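Local coordinates for aminotransferase, class V family protein (Trichomonas vaginalis, PDB 5F8V), which catalyses, as a pyridoxal-phosphate-dependent phosphoserine aminotransferase, the transfer of the amino group of O-phospho-L-serine to 2-oxoglutarate in serine biosynthesis, at the interface of chains A and B. Numbering follows the deposited sequence. Chains: chain A/B, Aminotransferase, class V family protein.

The interface of chains A and B. Residues chain A 80, 83, 87, 111, 115, 226-229, 231; chain B 80, 83, 87, 111, 115, 226-228, 231.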
loop_
_atom_site.group_PDB
_atom_site.type_symbol
_atom_site.label_atom_id
_atom_site.label_comp_id
_atom_site.label_asym_id
_atom_site.label_seq_id
_atom_site.Cartn_x
_atom_site.Cartn_y
_atom_site.Cartn_z
ATOM N N LEU A 80 3.230 6.686 -6.800
ATOM C CA LEU A 80 3.551 5.466 -7.543
ATOM C C LEU A 80 2.826 5.425 -8.894
ATOM O O LEU A 80 3.398 4.960 -9.890
ATOM C CB LEU A 80 3.216 4.212 -6.710
ATOM C CG LEU A 80 3.741 2.878 -7.271
ATOM C CD1 LEU A 80 5.265 2.864 -7.355
ATOM C CD2 LEU A 80 3.247 1.703 -6.437
ATOM N N SER A 83 4.495 7.247 -11.790
ATOM C CA SER A 83 5.461 6.404 -12.485
ATOM C C SER A 83 4.770 5.429 -13.436
ATOM O O SER A 83 5.186 5.284 -14.588
ATOM C CB SER A 83 6.295 5.623 -11.486
ATOM O OG SER A 83 6.856 6.477 -10.513
ATOM N N PHE A 87 4.685 4.287 -18.123
ATOM C CA PHE A 87 4.959 2.865 -18.401
ATOM C C PHE A 87 3.808 2.224 -19.172
ATOM O O PHE A 87 4.044 1.524 -20.159
ATOM C CB PHE A 87 5.194 2.049 -17.123
ATOM C CG PHE A 87 6.603 2.073 -16.632
ATOM C CD1 PHE A 87 7.621 1.458 -17.365
ATOM C CD2 PHE A 87 6.930 2.701 -15.427
ATOM C CE1 PHE A 87 8.925 1.484 -16.916
ATOM C CE2 PHE A 87 8.239 2.723 -14.976
ATOM C CZ PHE A 87 9.237 2.110 -15.720
ATOM N N GLU A 111 8.339 13.316 -12.799
ATOM C CA GLU A 111 8.617 11.881 -12.750
ATOM C C GLU A 111 8.698 11.272 -14.155
ATOM O O GLU A 111 9.606 10.487 -14.436
ATOM C CB GLU A 111 7.606 11.151 -11.847
ATOM C CG GLU A 111 7.661 9.620 -11.843
ATOM C CD GLU A 111 8.960 9.022 -11.319
ATOM O OE1 GLU A 111 9.937 9.746 -11.029
ATOM O OE2 GLU A 111 9.012 7.785 -11.192
ATOM N N LEU A 115 12.108 9.652 -15.648
ATOM C CA LEU A 115 12.174 8.294 -16.199
ATOM C C LEU A 115 12.814 8.250 -17.598
ATOM O O LEU A 115 13.490 7.283 -17.925
ATOM C CB LEU A 115 10.786 7.644 -16.233
ATOM C CG LEU A 115 10.146 7.297 -14.882
ATOM C CD1 LEU A 115 8.676 6.964 -15.073
ATOM C CD2 LEU A 115 10.863 6.156 -14.180
ATOM N N PHE A 226 10.908 -2.587 -18.679
ATOM C CA PHE A 226 11.280 -2.378 -17.271
ATOM C C PHE A 226 10.119 -1.959 -16.364
ATOM O O PHE A 226 10.351 -1.468 -15.263
ATOM C CB PHE A 226 12.473 -1.409 -17.125
ATOM C CG PHE A 226 13.589 -1.684 -18.093
ATOM C CD1 PHE A 226 14.437 -2.768 -17.903
ATOM C CD2 PHE A 226 13.782 -0.872 -19.205
ATOM C CE1 PHE A 226 15.461 -3.033 -18.797
ATOM C CE2 PHE A 226 14.807 -1.131 -20.111
ATOM C CZ PHE A 226 15.649 -2.214 -19.905
ATOM N N CYS A 227 8.878 -2.186 -16.794
ATOM C CA CYS A 227 7.734 -1.955 -15.921
ATOM C C CYS A 227 7.724 -3.058 -14.869
ATOM O O CYS A 227 7.774 -4.230 -15.240
ATOM C CB CYS A 227 6.429 -1.979 -16.707
ATOM S SG CYS A 227 5.004 -1.455 -15.738
ATOM N N PRO A 228 7.695 -2.701 -13.563
ATOM C CA PRO A 228 7.473 -3.724 -12.554
ATOM C C PRO A 228 6.154 -4.424 -12.816
ATOM O O PRO A 228 5.171 -3.756 -13.122
ATOM C CB PRO A 228 7.424 -2.918 -11.259
ATOM C CG PRO A 228 8.351 -1.792 -11.533
ATOM C CD PRO A 228 7.954 -1.398 -12.925
ATOM N N ILE A 229 6.144 -5.751 -12.738
ATOM C CA ILE A 229 4.974 -6.517 -13.175
ATOM C C ILE A 229 3.671 -6.133 -12.450
ATOM O O ILE A 229 2.634 -6.075 -13.101
ATOM C CB ILE A 229 5.191 -8.046 -13.121
ATOM C CG1 ILE A 229 4.086 -8.765 -13.927
ATOM C CG2 ILE A 229 5.246 -8.545 -11.683
ATOM C CD1 ILE A 229 4.342 -10.244 -14.145
ATOM N N MET A 231 2.856 -3.225 -11.442
ATOM C CA MET A 231 2.491 -1.906 -11.955
ATOM C C MET A 231 2.039 -1.909 -13.423
ATOM O O MET A 231 1.751 -0.838 -13.979
ATOM C CB MET A 231 3.674 -0.941 -11.784
ATOM C CG MET A 231 4.088 -0.713 -10.337
ATOM S SD MET A 231 5.620 0.223 -10.179
ATOM C CE MET A 231 5.173 1.754 -10.986
ATOM N N LEU B 80 6.038 -6.510 -5.170
ATOM C CA LEU B 80 6.621 -5.233 -5.599
ATOM C C LEU B 80 8.115 -5.142 -5.270
ATOM O O LEU B 80 8.883 -4.587 -6.056
ATOM C CB LEU B 80 5.868 -4.042 -4.976
ATOM C CG LEU B 80 6.200 -2.637 -5.492
ATOM C CD1 LEU B 80 5.922 -2.483 -6.987
ATOM C CD2 LEU B 80 5.418 -1.593 -4.706
ATOM N N SER B 83 10.572 -6.694 -7.774
ATOM C CA SER B 83 10.963 -5.778 -8.839
ATOM C C SER B 83 12.014 -4.789 -8.349
ATOM O O SER B 83 13.035 -4.597 -9.005
ATOM C CB SER B 83 9.748 -5.002 -9.368
ATOM O OG SER B 83 8.681 -5.873 -9.694
ATOM N N PHE B 87 16.477 -3.494 -9.428
ATOM C CA PHE B 87 16.621 -2.046 -9.697
ATOM C C PHE B 87 17.599 -1.366 -8.743
ATOM O O PHE B 87 18.332 -0.476 -9.137
ATOM C CB PHE B 87 15.278 -1.303 -9.564
ATOM C CG PHE B 87 14.449 -1.283 -10.814
ATOM C CD1 PHE B 87 14.830 -0.517 -11.901
ATOM C CD2 PHE B 87 13.254 -1.991 -10.885
ATOM C CE1 PHE B 87 14.044 -0.472 -13.049
ATOM C CE2 PHE B 87 12.466 -1.954 -12.026
ATOM C CZ PHE B 87 12.868 -1.197 -13.115
ATOM N N GLU B 111 10.639 -12.506 -12.074
ATOM C CA GLU B 111 10.472 -11.051 -12.228
ATOM C C GLU B 111 11.783 -10.377 -12.650
ATOM O O GLU B 111 11.778 -9.523 -13.541
ATOM C CB GLU B 111 9.853 -10.403 -10.976
ATOM C CG GLU B 111 9.783 -8.866 -10.955
ATOM C CD GLU B 111 9.029 -8.232 -12.122
ATOM O OE1 GLU B 111 8.601 -8.932 -13.065
ATOM O OE2 GLU B 111 8.855 -6.991 -12.108
ATOM N N LEU B 115 12.239 -8.560 -16.391
ATOM C CA LEU B 115 12.665 -7.154 -16.462
ATOM C C LEU B 115 13.850 -6.971 -17.419
ATOM O O LEU B 115 13.960 -5.932 -18.070
ATOM C CB LEU B 115 13.020 -6.613 -15.074
ATOM C CG LEU B 115 11.841 -6.327 -14.138
ATOM C CD1 LEU B 115 12.311 -6.283 -12.694
ATOM C CD2 LEU B 115 11.131 -5.036 -14.513
ATOM N N PHE B 226 15.102 3.740 -15.326
ATOM C CA PHE B 226 13.637 3.535 -15.303
ATOM C C PHE B 226 13.072 3.022 -13.980
ATOM O O PHE B 226 11.978 2.474 -13.950
ATOM C CB PHE B 226 13.154 2.616 -16.446
ATOM C CG PHE B 226 13.684 2.987 -17.794
ATOM C CD1 PHE B 226 13.131 4.040 -18.505
ATOM C CD2 PHE B 226 14.747 2.278 -18.361
ATOM C CE1 PHE B 226 13.627 4.383 -19.752
ATOM C CE2 PHE B 226 15.248 2.619 -19.608
ATOM C CZ PHE B 226 14.689 3.674 -20.306
ATOM N N CYS B 227 13.798 3.194 -12.881
ATOM C CA CYS B 227 13.272 2.819 -11.578
ATOM C C CYS B 227 12.252 3.876 -11.144
ATOM O O CYS B 227 12.590 5.052 -11.130
ATOM C CB CYS B 227 14.400 2.740 -10.564
ATOM S SG CYS B 227 13.868 2.164 -8.951
ATOM N N PRO B 228 10.998 3.472 -10.819
ATOM C CA PRO B 228 10.043 4.418 -10.243
ATOM C C PRO B 228 10.637 5.079 -9.003
ATOM O O PRO B 228 11.236 4.380 -8.168
ATOM C CB PRO B 228 8.852 3.530 -9.873
ATOM C CG PRO B 228 8.919 2.428 -10.861
ATOM C CD PRO B 228 10.382 2.147 -10.999
ATOM N N MET B 231 10.280 3.556 -5.543
ATOM C CA MET B 231 10.934 2.238 -5.371
ATOM C C MET B 231 12.472 2.314 -5.298
ATOM O O MET B 231 13.152 1.280 -5.166
ATOM C CB MET B 231 10.518 1.288 -6.498
ATOM C CG MET B 231 9.047 0.907 -6.477
ATOM S SD MET B 231 8.545 0.072 -7.991
ATOM C CE MET B 231 9.631 -1.356 -7.976
HETATM O O HOH W 1 15.587 6.339 -16.279
#
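From each subunit an irregular segment, left-handed (positive phi) at A:Phe226 and B:Phe226 and extended through Cys227 and Pro228, enters a 3-10 turn at 229-231 and lies against helices 78-89 and 103-115 of the partner across a two-fold axis. At the axis the two Met231 thioethers meet tip to tip, A:Met231 SD lying 3.7 Å from B:Met231 SD; a bend at chi3 (60° in both) turns each CE methyl toward CG of the partner's Pro228. The Pro228 rings also press on the serine of the opposite helix, with A:Pro228 CB 3.6 Å from B:Ser83 OG. That hydroxyl, anti to its own carbonyl carbon, donates to the carboxylate of the neighbouring helix, B:Ser83 OG to B:Glu111 OE2 at 2.7 Å. The same oxygen takes a nearly straight bond (164° at H) from the backbone of the other chain, A:Ile229 N to B:Glu111 OE2 at 3.0 Å. Both donors approach from above the carboxylate plane. The B:Ser83 bond, sharing B:Glu111 OE2 with A:Ile229 N, probably helps hold the carboxylate in place on a chain bent at chi2; the two N-H/O-H dipoles would favour its charged form. A:Ile229 CB and CG2 lie obliquely along this carboxylate. Farther along the axis, the two Phe226 rings cross obliquely, A:Phe226 CD2 approaching B:Phe226 CD2 to 3.4 Å. Each Phe87 ring meets the partner's Phe226 edge-on, A:Phe87 CZ reaching the carbonyl B:Phe226 O in the ring plane at 3.3 Å. The Leu115 CD2 methyls rest on the 226-227 backbone of the partner, and water 1 lies 2.8 Å from A:Leu115 O and also bonds B:Phe226 N. The patch joins the helices 78-89 of both subunits, flanked by helices 103-115, to the two loops preceding helices 233-238, a largely apolar core of the probable dimer typical of this class-V aminotransferase family.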